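Local structure of putative metallopeptidase (Shewanella baltica OS155, 3IEH) at residues Ser10-Ser15 against Cys20-Ile25; Asp16-Glu21 against Gln255-Asn260; Leu39-Lys44 against Leu103-Leu108; Asp164-Cys169 against Thr228-Cys233; Arg176-Tyr181 against Asp198-Tyr203. The protein binds zinc and probably acts as a metallocarboxypeptidase or related hydrolase of the M14 peptidase family. All coordinates share one frame; numbering follows the deposited sequence.

Interaction 1: residues Ser10-Ser15 against Cys20-Ile25; sequences SFQWKS and CESTDI
Trp13 and Ser22 make the tight part of this contact. The backbone N of Trp13 gives a nearly straight bond to Ser22 OG (2.9 Å, 166°). In return Ser22 N bonds to Trp13 O at 2.9 Å. OG can take the Trp13 N-H because it stands between its own backbone N and carbonyl carbon (chi1 60°). It also lies at the edge of the indole, 3.6 Å from Trp13 CE3. A water joins Ser22 OG to Phe11 O. The indole itself has Arg256 as a cation-pi partner.

The strands 14-15 and 20-21 form a small antiparallel beta hairpin. Ser15 and Cys20 are its hydrogen-bonded pair, with Ser15 N to Cys20 O at 3.0 Å and 176°. A type I turn from Glu21 to Asp24 then leads to helix 25-39, with Asp24 at its N-cap.

The other face, with Lys14 and Glu21, is looser and wetter. These two side chains run side by side in the same direction, but Lys14 NZ stays 4.3 Å from Glu21 OE2. A water links NZ to Glu21 OE1. Gln12 NE2 comes within 2.9 Å of Glu21 OE1, at a poor angle for a bond. With an alanine in place of Glu21, Lys14 NZ would probably lose its nearby opposite charge and its water bridge. Gln12 OE1 lies 3.0 Å from Thr23 OG1.

Interaction 2: residues Asp16-Glu21 against Gln255-Asn260; sequences DIFNCE and QRVLAN
The helix meets Phe18 at its rim: Val257 CG1 lies in the plane of the ring, 3.9 Å from Phe18 CE2. One face of the same ring is taken by its own neighbour in sequence: Ile17 CG2 sits 3.9 Å above the Phe18 plane, offset toward the rim. The branched residue and the ring therefore meet the helix as one small apolar unit.

Ile17 does its share with the far end of its chain. CG1 is anti to the carbonyl carbon (chi1 -64°) and the extended chain carries CD1 out to the helix. There Ile17 CD1 lies 3.9 Å from Leu258 CD2, the two side chains crossing at a slant. It is also 4.3 Å from Val257 CG1. Val257 points its side chain at the turn of residues 16-19, and Leu258 reaches it with the end of its chain.

This turn links strands 14-15 and 20-21 of the hairpin, where Asn19 and Cys20 both face Ser15 in a G1 beta bulge. The helix is 253-271, far along the chain. Near its start, Asp254 OD2 accepts from Asp16 N and, weakly, from Ile17 N. Beyond the hairpin, Phe18 also meets the ring of Trp84 and the side chain of Leu31 in helix 25-39.

Within the helix, Arg256 O accepts twice. Asn260 N bonds to it at 2.8 Å, and Asn260 ND2 at 2.7 Å from above the carbonyl plane. Asn260 ND2 also bonds to Thr247 OG1, tying the helix to strand 242-248, and Arg256 NE makes a salt bridge with Glu171.

Interaction 3: residues Leu39-Lys44 against Leu103-Leu108; sequences LGMVEK and LSLLPL
Leu103 O is met by two groups. Ser59 OG bonds to it, and the methyl CE of Met41, a selenomethionine in this crystal, rests 3.3 Å from the same Leu103 oxygen. The Met41 chain is what brings the methyl there. CB already points toward the strand, CG is anti to the carbonyl carbon, and the turn about the CG-SE bond (chi3 70°) brings CE to the carbonyl.

Selenium makes the second touch. Met41 SE lies 4.0 Å from Leu105 CD1, and the two side chains cross at about a right angle. Leu105 packs further on Leu86 and Leu90 of helix 81-91.

Met41 follows the end of helix 25-39. Gly40, with positive phi, is the C-prime residue of a Schellman motif in which Met41 N bonds to Met36 O. The chain then enters strand 42-49, the edge of the mixed sheet within this chain. Strand 52-58 lies between it and strand 102-106, so the Met41 side chain, just ahead of strand 42-49, reaches past strand 52-58 to strand 102-106. Phe98 and Met36 also touch it.

Apart from the carbonyl it meets, this is a dispersion contact. It is held by the fit of a flexible side chain, not by directed bonds.

Interaction 4: residues Asp164-Cys169 against Thr228-Cys233; sequences DGILTC and TSFEAC
Ile166 and Phe230 join the central mixed sheet of this M14-type alpha/beta fold to helix 230-237, which packs on strand 165-172. That strand also carries His170, one of the three zinc ligands with His76 and Glu79.

The apolar contact is light. Ile166 CD1 approaches the Phe230 ring obliquely, with 4.4 Å between Ile166 CD1 and Phe230 CE2. Phe230 CG is trans to the backbone N (chi1 176°), and its CB points toward the strand. Two other rings meet it: Phe131 edge-to-face, and Phe75 with planes about 40° apart. Glu231, next along the helix, lies beside Thr168, but the modelled approach of Thr168 CG2 to Glu231 CG is too short to rely on.

The polar ends of both residues look elsewhere. Thr168 OG1 bonds to Ser72 OG on the adjacent strand 68-73, and weakly to His170 NE2. The Glu231 chain turns about CB-CG. Its OE2 accepts from Asn128 ND2, and its OE1 bonds to an unidentified small molecule, probably from the crystallisation liquor, with the zinc ion about 7 Å from the side chain. A leucine in place of Glu231 would probably leave Asn128 ND2 without its carboxylate partner in this buried setting.

Capping fixes the start of the helix. Ser229 is the N-cap, and its OG also bonds to Asp227 OD1. Cys233 N bonds to Ser229 O at 3.0 Å. The N-H of Ala232 points almost straight at Ser229 OG, 3.2 Å from N, at 168°.

Interaction 5: residues Arg176-Tyr181 against Asp198-Tyr203; sequences REAYVY and DTLGGY
Leu200 carries the helix side of this contact, against Ala178, Tyr179 and Val180. The apolar pairs come first. Ala178 CB lies 3.7 Å from Leu200 CB, close to the helix backbone. Further out, Leu200 CD1 reaches Val180 CB at 4.4 Å. Ala178 and Val180 both point toward the helix, and Leu200 fits across them. Its CG is anti to its carbonyl carbon (chi1 -61°) and its chain is extended, which carries CD1 out to the backbone at Tyr179 and to Val180.

One contact is between carbon and a carbonyl: Leu200 CD1 sits 3.4 Å from Tyr179 O.

The Tyr179 side chain points away from the helix. On that other side its OH bonds to Asp172 OD2, while the side chain also packs on Ile222, Ala207 and Glu246, the last a predicted proton donor or acceptor. Tyr179 also shares backbone hydrogen bonding with Glu246, on the neighbouring strand 242-248. Leu200 touches that strand too, at Thr247.

Strand 179-183 and Ala178 just before it thus separate two environments. The side with Leu200 of helix 191-201 is apolar and buried. The other is partly polar, and there the Tyr179 side chain lies about 8 Å from the zinc ion.

In the fold
Interactions 3, 4 and 5 are buried contacts that reach the same mixed sheet. Interactions 3 and 5 lie on opposite sides of the chain's centre, and interaction 4 is the most central of the five. Interactions 1 and 2 are partly buried. They share Cys20 and Glu21 of the small hairpin and meet where Trp13 packs on Arg256. Hydrogen bonds and waters cross only in interaction 1; the other four are mainly apolar. Helix 253-271 ties several together. Asn260 of interaction 2 touches Cys169 of interaction 4, and Ala259 touches Tyr203 of interaction 5. Leu106 of interaction 3 meets Phe230 of interaction 4.

Interaction 1: residues Ser10-Ser15 against Cys20-Ile25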
# COMPACT_ATOMS: atom_id res chain seq x y z
N SER A 10 -5.59 19.56 1.13
CA SER A 10 -4.25 19.26 1.51
C SER A 10 -4.16 18.97 3.01
O SER A 10 -4.63 19.76 3.84
CB SER A 10 -3.37 20.46 1.13
OG SER A 10 -2.03 20.23 1.48
N PHE A 11 -3.55 17.83 3.33
CA PHE A 11 -3.34 17.38 4.70
C PHE A 11 -1.86 17.23 4.97
O PHE A 11 -1.14 16.58 4.21
CB PHE A 11 -4.00 16.03 4.93
CG PHE A 11 -5.50 16.05 4.84
CD1 PHE A 11 -6.15 15.93 3.61
CD2 PHE A 11 -6.27 16.15 5.98
CE1 PHE A 11 -7.52 15.95 3.54
CE2 PHE A 11 -7.67 16.17 5.91
CZ PHE A 11 -8.29 16.06 4.69
N GLN A 12 -1.41 17.80 6.07
CA GLN A 12 -0.02 17.77 6.41
C GLN A 12 0.12 17.59 7.91
O GLN A 12 -0.61 18.23 8.65
CB GLN A 12 0.60 19.09 5.98
CG GLN A 12 2.04 19.23 6.41
CD GLN A 12 2.65 20.50 5.95
OE1 GLN A 12 3.09 20.61 4.80
NE2 GLN A 12 2.70 21.47 6.84
N TRP A 13 1.05 16.72 8.33
CA TRP A 13 1.29 16.44 9.76
C TRP A 13 2.77 16.56 10.09
O TRP A 13 3.62 16.40 9.21
CB TRP A 13 0.85 15.01 10.12
CG TRP A 13 -0.62 14.75 9.95
CD1 TRP A 13 -1.59 14.94 10.89
CD2 TRP A 13 -1.29 14.25 8.77
NE1 TRP A 13 -2.82 14.60 10.38
CE2 TRP A 13 -2.67 14.18 9.08
CE3 TRP A 13 -0.86 13.87 7.49
CZ2 TRP A 13 -3.64 13.72 8.15
CZ3 TRP A 13 -1.82 13.44 6.54
CH2 TRP A 13 -3.19 13.35 6.89
N LYS A 14 3.10 16.82 11.34
CA LYS A 14 4.50 16.81 11.76
C LYS A 14 4.77 15.44 12.34
O LYS A 14 3.97 14.92 13.09
CB LYS A 14 4.82 17.88 12.79
CG LYS A 14 4.51 19.31 12.32
CD LYS A 14 5.06 20.39 13.29
CE LYS A 14 4.68 21.79 12.81
NZ LYS A 14 3.21 21.84 12.46
N SER A 15 5.89 14.85 11.96
CA SER A 15 6.34 13.57 12.49
C SER A 15 7.57 13.81 13.33
O SER A 15 8.53 14.32 12.82
CB SER A 15 6.77 12.64 11.36
OG SER A 15 7.51 11.53 11.85
N CYS A 20 10.15 15.78 10.50
CA CYS A 20 9.86 16.55 9.31
C CYS A 20 8.36 16.60 9.06
O CYS A 20 7.58 16.05 9.85
CB CYS A 20 10.61 15.95 8.12
SG CYS A 20 9.99 14.37 7.60
N GLU A 21 7.96 17.30 7.99
CA GLU A 21 6.55 17.35 7.54
C GLU A 21 6.24 16.10 6.71
O GLU A 21 7.10 15.58 5.99
CB GLU A 21 6.27 18.59 6.68
CG GLU A 21 6.56 19.94 7.34
CD GLU A 21 5.66 20.24 8.53
OE1 GLU A 21 4.45 19.89 8.51
OE2 GLU A 21 6.17 20.85 9.49
N SER A 22 5.01 15.62 6.81
CA SER A 22 4.59 14.43 6.07
C SER A 22 4.67 14.60 4.53
O SER A 22 4.80 13.60 3.80
CB SER A 22 3.19 14.04 6.49
OG SER A 22 2.30 15.09 6.23
N THR A 23 4.61 15.84 4.04
CA THR A 23 4.65 16.12 2.63
C THR A 23 6.07 16.33 2.13
O THR A 23 6.27 16.58 0.94
CB THR A 23 3.88 17.41 2.32
OG1 THR A 23 4.39 18.45 3.17
CG2 THR A 23 2.38 17.24 2.54
N ASP A 24 7.05 16.27 3.03
CA ASP A 24 8.44 16.47 2.65
C ASP A 24 8.97 15.33 1.78
O ASP A 24 9.76 14.49 2.24
CB ASP A 24 9.29 16.59 3.91
CG ASP A 24 10.64 17.18 3.64
OD1 ASP A 24 11.13 17.13 2.48
OD2 ASP A 24 11.20 17.70 4.61
N ILE A 25 8.59 15.34 0.51
CA ILE A 25 8.93 14.28 -0.42
C ILE A 25 10.45 14.20 -0.71
O ILE A 25 10.96 13.11 -1.01
CB ILE A 25 8.10 14.43 -1.73
CG1 ILE A 25 8.02 13.10 -2.48
CG2 ILE A 25 8.66 15.57 -2.62
CD1 ILE A 25 7.17 13.16 -3.73
O HOH W 1 0.63 14.47 4.37
O HOH W 2 1.84 20.83 10.26

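Interaction 2: residues Asp16-Glu21 against Gln255-Asn260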
# COMPACT_ATOMS: atom_id res chain seq x y z
N ASP A 16 7.57 13.42 14.60
CA ASP A 16 8.82 13.53 15.35
C ASP A 16 9.65 12.28 15.18
O ASP A 16 10.83 12.32 15.46
CB ASP A 16 8.72 14.05 16.81
CG ASP A 16 7.51 13.59 17.56
OD1 ASP A 16 6.52 13.17 16.94
OD2 ASP A 16 7.54 13.70 18.81
N ILE A 17 9.06 11.22 14.64
CA ILE A 17 9.85 10.04 14.30
C ILE A 17 10.86 10.41 13.23
O ILE A 17 12.02 10.06 13.35
CB ILE A 17 9.02 8.85 13.81
CG1 ILE A 17 8.10 8.34 14.93
CG2 ILE A 17 9.95 7.72 13.38
CD1 ILE A 17 7.25 7.17 14.52
N PHE A 18 10.43 11.14 12.20
CA PHE A 18 11.32 11.55 11.10
C PHE A 18 11.73 13.01 11.19
O PHE A 18 12.53 13.50 10.39
CB PHE A 18 10.65 11.26 9.74
CG PHE A 18 10.43 9.79 9.49
CD1 PHE A 18 11.47 9.00 9.03
CD2 PHE A 18 9.21 9.19 9.74
CE1 PHE A 18 11.29 7.66 8.84
CE2 PHE A 18 9.02 7.84 9.55
CZ PHE A 18 10.05 7.07 9.09
N ASN A 19 11.17 13.71 12.18
CA ASN A 19 11.48 15.12 12.42
C ASN A 19 11.28 15.97 11.17
O ASN A 19 12.12 16.78 10.82
CB ASN A 19 12.91 15.27 12.96
CG ASN A 19 13.18 16.67 13.49
OD1 ASN A 19 12.28 17.35 14.00
ND2 ASN A 19 14.42 17.11 13.37
N CYS A 20 10.15 15.78 10.50
CA CYS A 20 9.86 16.55 9.31
C CYS A 20 8.36 16.60 9.06
O CYS A 20 7.58 16.05 9.85
CB CYS A 20 10.61 15.95 8.12
SG CYS A 20 9.99 14.37 7.60
N GLU A 21 7.96 17.30 7.99
CA GLU A 21 6.55 17.35 7.54
C GLU A 21 6.24 16.10 6.71
O GLU A 21 7.10 15.58 5.99
CB GLU A 21 6.27 18.59 6.68
CG GLU A 21 6.56 19.94 7.34
CD GLU A 21 5.66 20.24 8.53
OE1 GLU A 21 4.45 19.89 8.51
OE2 GLU A 21 6.17 20.85 9.49
N GLN A 255 1.72 7.50 15.37
CA GLN A 255 1.01 6.26 15.70
C GLN A 255 0.62 5.54 14.42
O GLN A 255 0.67 4.29 14.36
CB GLN A 255 -0.23 6.55 16.53
CG GLN A 255 0.06 6.70 17.99
CD GLN A 255 0.39 5.35 18.63
OE1 GLN A 255 -0.43 4.42 18.62
NE2 GLN A 255 1.58 5.26 19.22
N ARG A 256 0.23 6.32 13.41
CA ARG A 256 -0.15 5.74 12.12
C ARG A 256 1.07 5.15 11.41
O ARG A 256 1.01 4.05 10.89
CB ARG A 256 -0.90 6.78 11.26
CG ARG A 256 -2.29 7.10 11.82
CD ARG A 256 -2.66 8.57 11.65
NE ARG A 256 -2.44 9.01 10.28
CZ ARG A 256 -2.37 10.29 9.90
NH1 ARG A 256 -2.53 11.27 10.77
NH2 ARG A 256 -2.14 10.58 8.64
N VAL A 257 2.19 5.88 11.45
CA VAL A 257 3.45 5.40 10.90
C VAL A 257 3.79 4.04 11.53
O VAL A 257 4.10 3.08 10.83
CB VAL A 257 4.61 6.37 11.17
CG1 VAL A 257 5.94 5.74 10.73
CG2 VAL A 257 4.38 7.70 10.51
N LEU A 258 3.74 3.98 12.86
CA LEU A 258 4.06 2.74 13.60
C LEU A 258 3.06 1.63 13.33
O LEU A 258 3.45 0.46 13.22
CB LEU A 258 4.13 2.99 15.11
CG LEU A 258 5.29 3.90 15.55
CD1 LEU A 258 5.24 4.13 17.04
CD2 LEU A 258 6.66 3.37 15.15
N ALA A 259 1.79 1.99 13.21
CA ALA A 259 0.73 1.01 12.87
C ALA A 259 0.94 0.41 11.48
O ALA A 259 0.75 -0.79 11.27
CB ALA A 259 -0.68 1.65 12.96
N ASN A 260 1.28 1.27 10.53
CA ASN A 260 1.55 0.87 9.15
C ASN A 260 2.77 -0.04 9.10
O ASN A 260 2.77 -1.04 8.39
CB ASN A 260 1.72 2.12 8.27
CG ASN A 260 0.37 2.66 7.77
OD1 ASN A 260 -0.17 2.15 6.81
ND2 ASN A 260 -0.15 3.69 8.43

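Interaction 3: residues Leu39-Lys44 against Leu103-Leu108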
# COMPACT_ATOMS: atom_id res chain seq x y z
N LEU A 39 19.90 -2.04 1.71
CA LEU A 39 19.32 -3.37 1.60
C LEU A 39 19.71 -4.12 0.32
O LEU A 39 19.49 -5.31 0.22
CB LEU A 39 17.79 -3.30 1.74
CG LEU A 39 17.30 -2.92 3.13
CD1 LEU A 39 15.85 -2.41 3.03
CD2 LEU A 39 17.45 -4.12 4.15
N GLY A 40 20.29 -3.44 -0.66
CA GLY A 40 20.67 -4.13 -1.90
C GLY A 40 19.49 -4.34 -2.83
O GLY A 40 19.54 -5.18 -3.72
N MSE A 41 18.43 -3.55 -2.66
CA MSE A 41 17.25 -3.68 -3.51
C MSE A 41 17.44 -3.06 -4.88
O MSE A 41 18.14 -2.07 -5.02
CB MSE A 41 16.04 -3.11 -2.81
CG MSE A 41 15.74 -3.91 -1.57
SE MSE A 41 13.98 -3.63 -0.95
CE MSE A 41 12.98 -4.54 -2.33
N VAL A 42 16.85 -3.69 -5.88
CA VAL A 42 17.02 -3.27 -7.27
C VAL A 42 15.82 -2.42 -7.64
O VAL A 42 14.69 -2.72 -7.28
CB VAL A 42 17.15 -4.52 -8.22
CG1 VAL A 42 17.39 -4.09 -9.63
CG2 VAL A 42 18.30 -5.42 -7.75
N GLU A 43 16.10 -1.31 -8.31
CA GLU A 43 15.07 -0.41 -8.79
C GLU A 43 14.63 -0.80 -10.18
O GLU A 43 15.46 -1.07 -11.06
CB GLU A 43 15.56 1.03 -8.83
CG GLU A 43 14.54 1.96 -9.47
CD GLU A 43 14.73 3.43 -9.15
OE1 GLU A 43 15.61 3.77 -8.32
OE2 GLU A 43 13.99 4.25 -9.72
N LYS A 44 13.32 -0.87 -10.38
CA LYS A 44 12.77 -1.04 -11.72
C LYS A 44 11.80 0.12 -11.95
O LYS A 44 10.68 0.12 -11.45
CB LYS A 44 12.14 -2.42 -11.88
CG LYS A 44 13.19 -3.49 -12.27
CD LYS A 44 12.89 -4.86 -11.69
CE LYS A 44 13.64 -5.98 -12.40
NZ LYS A 44 13.01 -6.31 -13.73
N LEU A 103 10.86 -9.86 -1.59
CA LEU A 103 10.06 -8.65 -1.38
C LEU A 103 10.18 -7.65 -2.52
O LEU A 103 11.29 -7.33 -2.97
CB LEU A 103 10.44 -7.92 -0.09
CG LEU A 103 9.51 -6.79 0.36
CD1 LEU A 103 8.12 -7.32 0.71
CD2 LEU A 103 10.11 -6.08 1.54
N SER A 104 9.02 -7.15 -2.95
CA SER A 104 8.92 -6.12 -3.97
C SER A 104 8.18 -4.98 -3.30
O SER A 104 7.30 -5.23 -2.47
CB SER A 104 8.17 -6.64 -5.20
OG SER A 104 8.90 -7.68 -5.86
N LEU A 105 8.55 -3.74 -3.61
CA LEU A 105 7.89 -2.55 -3.03
C LEU A 105 7.48 -1.52 -4.08
O LEU A 105 8.19 -1.29 -5.10
CB LEU A 105 8.80 -1.85 -2.02
CG LEU A 105 9.32 -2.71 -0.85
CD1 LEU A 105 10.47 -1.96 -0.16
CD2 LEU A 105 8.21 -3.12 0.16
N LEU A 106 6.32 -0.91 -3.83
CA LEU A 106 5.89 0.28 -4.55
C LEU A 106 5.74 1.33 -3.44
O LEU A 106 4.67 1.51 -2.90
CB LEU A 106 4.58 0.05 -5.30
CG LEU A 106 4.59 -0.65 -6.65
CD1 LEU A 106 3.12 -0.89 -7.13
CD2 LEU A 106 5.44 0.15 -7.71
N PRO A 107 6.84 1.98 -3.07
CA PRO A 107 6.80 2.83 -1.88
C PRO A 107 5.96 4.10 -1.98
O PRO A 107 5.49 4.57 -0.96
CB PRO A 107 8.26 3.16 -1.61
CG PRO A 107 9.00 2.76 -2.80
CD PRO A 107 8.19 1.84 -3.62
N LEU A 108 5.76 4.64 -3.19
CA LEU A 108 5.03 5.89 -3.38
C LEU A 108 4.53 5.96 -4.83
O LEU A 108 5.24 6.39 -5.75
CB LEU A 108 5.91 7.10 -3.03
CG LEU A 108 5.33 8.52 -3.21
CD1 LEU A 108 3.94 8.65 -2.57
CD2 LEU A 108 6.29 9.62 -2.65

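Interaction 4: residues Asp164-Cys169 against Thr228-Cys233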
# COMPACT_ATOMS: atom_id res chain seq x y z
N ASP A 164 2.01 -14.54 -4.06
CA ASP A 164 1.78 -15.10 -2.72
C ASP A 164 1.22 -14.06 -1.74
O ASP A 164 0.95 -14.40 -0.60
CB ASP A 164 3.09 -15.68 -2.20
CG ASP A 164 3.71 -16.66 -3.18
OD1 ASP A 164 3.04 -17.67 -3.41
OD2 ASP A 164 4.83 -16.43 -3.72
N GLY A 165 1.03 -12.82 -2.16
CA GLY A 165 0.45 -11.84 -1.27
C GLY A 165 0.63 -10.43 -1.75
O GLY A 165 1.68 -10.09 -2.27
N ILE A 166 -0.41 -9.63 -1.60
CA ILE A 166 -0.38 -8.21 -1.94
C ILE A 166 -0.92 -7.47 -0.69
O ILE A 166 -2.00 -7.78 -0.17
CB ILE A 166 -1.23 -7.90 -3.22
CG1 ILE A 166 -1.26 -6.40 -3.58
CG2 ILE A 166 -2.67 -8.32 -3.07
CD1 ILE A 166 0.06 -5.72 -3.58
N LEU A 167 -0.12 -6.55 -0.16
CA LEU A 167 -0.58 -5.66 0.88
C LEU A 167 -0.49 -4.27 0.31
O LEU A 167 0.53 -3.89 -0.27
CB LEU A 167 0.27 -5.76 2.14
CG LEU A 167 0.16 -4.62 3.17
CD1 LEU A 167 -1.22 -4.52 3.74
CD2 LEU A 167 1.19 -4.80 4.29
N THR A 168 -1.55 -3.50 0.47
CA THR A 168 -1.50 -2.10 0.11
C THR A 168 -1.87 -1.28 1.37
O THR A 168 -2.85 -1.60 2.03
CB THR A 168 -2.40 -1.77 -1.10
OG1 THR A 168 -2.10 -0.43 -1.53
CG2 THR A 168 -3.87 -1.87 -0.76
N CYS A 169 -1.08 -0.26 1.70
CA CYS A 169 -1.27 0.50 2.93
C CYS A 169 -1.90 1.88 2.72
O CYS A 169 -1.25 2.82 2.23
CB CYS A 169 0.05 0.61 3.64
SG CYS A 169 0.60 -1.06 4.11
N THR A 228 -12.62 -1.90 -8.75
CA THR A 228 -11.64 -1.65 -9.80
C THR A 228 -10.34 -1.08 -9.24
O THR A 228 -9.60 -0.41 -9.93
CB THR A 228 -12.21 -0.67 -10.85
OG1 THR A 228 -12.58 0.54 -10.20
CG2 THR A 228 -13.40 -1.25 -11.53
N SER A 229 -10.05 -1.38 -7.97
CA SER A 229 -8.81 -0.97 -7.32
C SER A 229 -7.63 -1.86 -7.71
O SER A 229 -7.80 -2.99 -8.13
CB SER A 229 -8.95 -1.02 -5.79
OG SER A 229 -8.94 -2.37 -5.34
N PHE A 230 -6.43 -1.34 -7.51
CA PHE A 230 -5.20 -2.04 -7.84
C PHE A 230 -5.15 -3.43 -7.17
O PHE A 230 -4.85 -4.43 -7.81
CB PHE A 230 -4.03 -1.15 -7.39
CG PHE A 230 -2.68 -1.76 -7.57
CD1 PHE A 230 -2.12 -1.90 -8.84
CD2 PHE A 230 -1.93 -2.16 -6.46
CE1 PHE A 230 -0.83 -2.45 -9.01
CE2 PHE A 230 -0.64 -2.68 -6.62
CZ PHE A 230 -0.09 -2.84 -7.90
N GLU A 231 -5.45 -3.46 -5.87
CA GLU A 231 -5.46 -4.69 -5.06
C GLU A 231 -6.46 -5.72 -5.60
O GLU A 231 -6.09 -6.87 -5.84
CB GLU A 231 -5.87 -4.37 -3.61
CG GLU A 231 -5.37 -3.03 -3.02
CD GLU A 231 -6.25 -1.77 -3.29
OE1 GLU A 231 -7.43 -1.72 -2.85
OE2 GLU A 231 -5.72 -0.81 -3.87
N ALA A 232 -7.72 -5.33 -5.76
CA ALA A 232 -8.76 -6.30 -6.22
C ALA A 232 -8.35 -6.88 -7.57
O ALA A 232 -8.46 -8.08 -7.82
CB ALA A 232 -10.23 -5.67 -6.30
N CYS A 233 -7.83 -6.01 -8.43
CA CYS A 233 -7.40 -6.41 -9.75
C CYS A 233 -6.26 -7.45 -9.72
O CYS A 233 -6.28 -8.43 -10.46
CB CYS A 233 -6.96 -5.18 -10.52
SG CYS A 233 -6.64 -5.58 -12.27

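Interaction 5: residues Arg176-Tyr181 against Asp198-Tyr203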
# COMPACT_ATOMS: atom_id res chain seq x y z
N ARG A 176 -11.60 7.91 12.58
CA ARG A 176 -10.78 7.75 13.78
C ARG A 176 -10.58 6.26 14.15
O ARG A 176 -9.86 5.94 15.08
CB ARG A 176 -11.36 8.56 14.93
CG ARG A 176 -12.71 8.12 15.41
CD ARG A 176 -13.13 8.94 16.63
NE ARG A 176 -12.25 8.69 17.77
CZ ARG A 176 -12.27 7.59 18.52
NH1 ARG A 176 -13.14 6.60 18.29
NH2 ARG A 176 -11.40 7.46 19.52
N GLU A 177 -11.17 5.36 13.35
CA GLU A 177 -11.19 3.92 13.62
C GLU A 177 -10.50 3.15 12.50
O GLU A 177 -10.70 3.45 11.33
CB GLU A 177 -12.65 3.44 13.69
CG GLU A 177 -13.42 3.99 14.86
CD GLU A 177 -14.88 3.55 14.87
OE1 GLU A 177 -15.42 3.29 13.79
OE2 GLU A 177 -15.49 3.49 15.96
N ALA A 178 -9.70 2.15 12.85
CA ALA A 178 -8.96 1.37 11.82
C ALA A 178 -9.86 0.31 11.16
O ALA A 178 -10.87 -0.11 11.73
CB ALA A 178 -7.73 0.70 12.44
N TYR A 179 -9.49 -0.12 9.96
CA TYR A 179 -10.15 -1.25 9.33
C TYR A 179 -9.27 -1.77 8.21
O TYR A 179 -8.22 -1.20 7.90
CB TYR A 179 -11.59 -0.92 8.87
CG TYR A 179 -11.68 0.23 7.91
CD1 TYR A 179 -11.64 1.56 8.37
CD2 TYR A 179 -11.82 -0.00 6.53
CE1 TYR A 179 -11.72 2.64 7.48
CE2 TYR A 179 -11.90 1.07 5.62
CZ TYR A 179 -11.82 2.39 6.10
OH TYR A 179 -11.91 3.44 5.21
N VAL A 180 -9.68 -2.91 7.66
CA VAL A 180 -8.89 -3.58 6.64
C VAL A 180 -9.79 -4.32 5.65
O VAL A 180 -10.73 -4.96 6.05
CB VAL A 180 -7.89 -4.59 7.28
CG1 VAL A 180 -8.59 -5.46 8.29
CG2 VAL A 180 -7.27 -5.46 6.19
N TYR A 181 -9.49 -4.17 4.36
CA TYR A 181 -10.14 -4.90 3.28
C TYR A 181 -9.25 -6.09 3.07
O TYR A 181 -8.07 -5.90 2.88
CB TYR A 181 -10.15 -4.11 1.95
CG TYR A 181 -10.94 -2.81 1.92
CD1 TYR A 181 -10.37 -1.60 2.33
CD2 TYR A 181 -12.24 -2.79 1.46
CE1 TYR A 181 -11.10 -0.42 2.30
CE2 TYR A 181 -12.98 -1.62 1.43
CZ TYR A 181 -12.41 -0.44 1.84
OH TYR A 181 -13.17 0.71 1.79
N ASP A 198 -6.45 -7.35 13.98
CA ASP A 198 -5.95 -7.25 15.35
C ASP A 198 -4.69 -6.37 15.50
O ASP A 198 -4.56 -5.65 16.49
CB ASP A 198 -5.68 -8.65 15.94
CG ASP A 198 -6.97 -9.49 16.11
OD1 ASP A 198 -8.07 -8.92 16.29
OD2 ASP A 198 -6.88 -10.72 16.05
N THR A 199 -3.78 -6.43 14.54
CA THR A 199 -2.57 -5.59 14.59
C THR A 199 -2.94 -4.11 14.62
O THR A 199 -2.44 -3.34 15.45
CB THR A 199 -1.65 -5.86 13.38
OG1 THR A 199 -1.31 -7.26 13.34
CG2 THR A 199 -0.39 -5.03 13.47
N LEU A 200 -3.84 -3.71 13.73
CA LEU A 200 -4.32 -2.31 13.72
C LEU A 200 -5.07 -2.01 15.02
O LEU A 200 -4.92 -0.93 15.61
CB LEU A 200 -5.23 -2.07 12.52
CG LEU A 200 -4.63 -2.26 11.13
CD1 LEU A 200 -5.71 -1.95 10.08
CD2 LEU A 200 -3.40 -1.36 10.96
N GLY A 201 -5.85 -3.00 15.47
CA GLY A 201 -6.60 -2.89 16.71
C GLY A 201 -5.70 -2.65 17.90
O GLY A 201 -6.16 -2.17 18.90
N GLY A 202 -4.42 -2.99 17.79
CA GLY A 202 -3.47 -2.72 18.86
C GLY A 202 -3.04 -1.27 18.94
O GLY A 202 -2.49 -0.86 19.94
N TYR A 203 -3.27 -0.49 17.89
CA TYR A 203 -2.94 0.94 17.88
C TYR A 203 -4.16 1.82 17.92
O TYR A 203 -4.09 2.95 18.42
CB TYR A 203 -2.15 1.33 16.62
CG TYR A 203 -0.82 0.67 16.56
CD1 TYR A 203 -0.70 -0.61 16.06
CD2 TYR A 203 0.32 1.29 17.06
CE1 TYR A 203 0.51 -1.26 16.00
CE2 TYR A 203 1.56 0.64 17.02
CZ TYR A 203 1.64 -0.64 16.49
OH TYR A 203 2.82 -1.33 16.43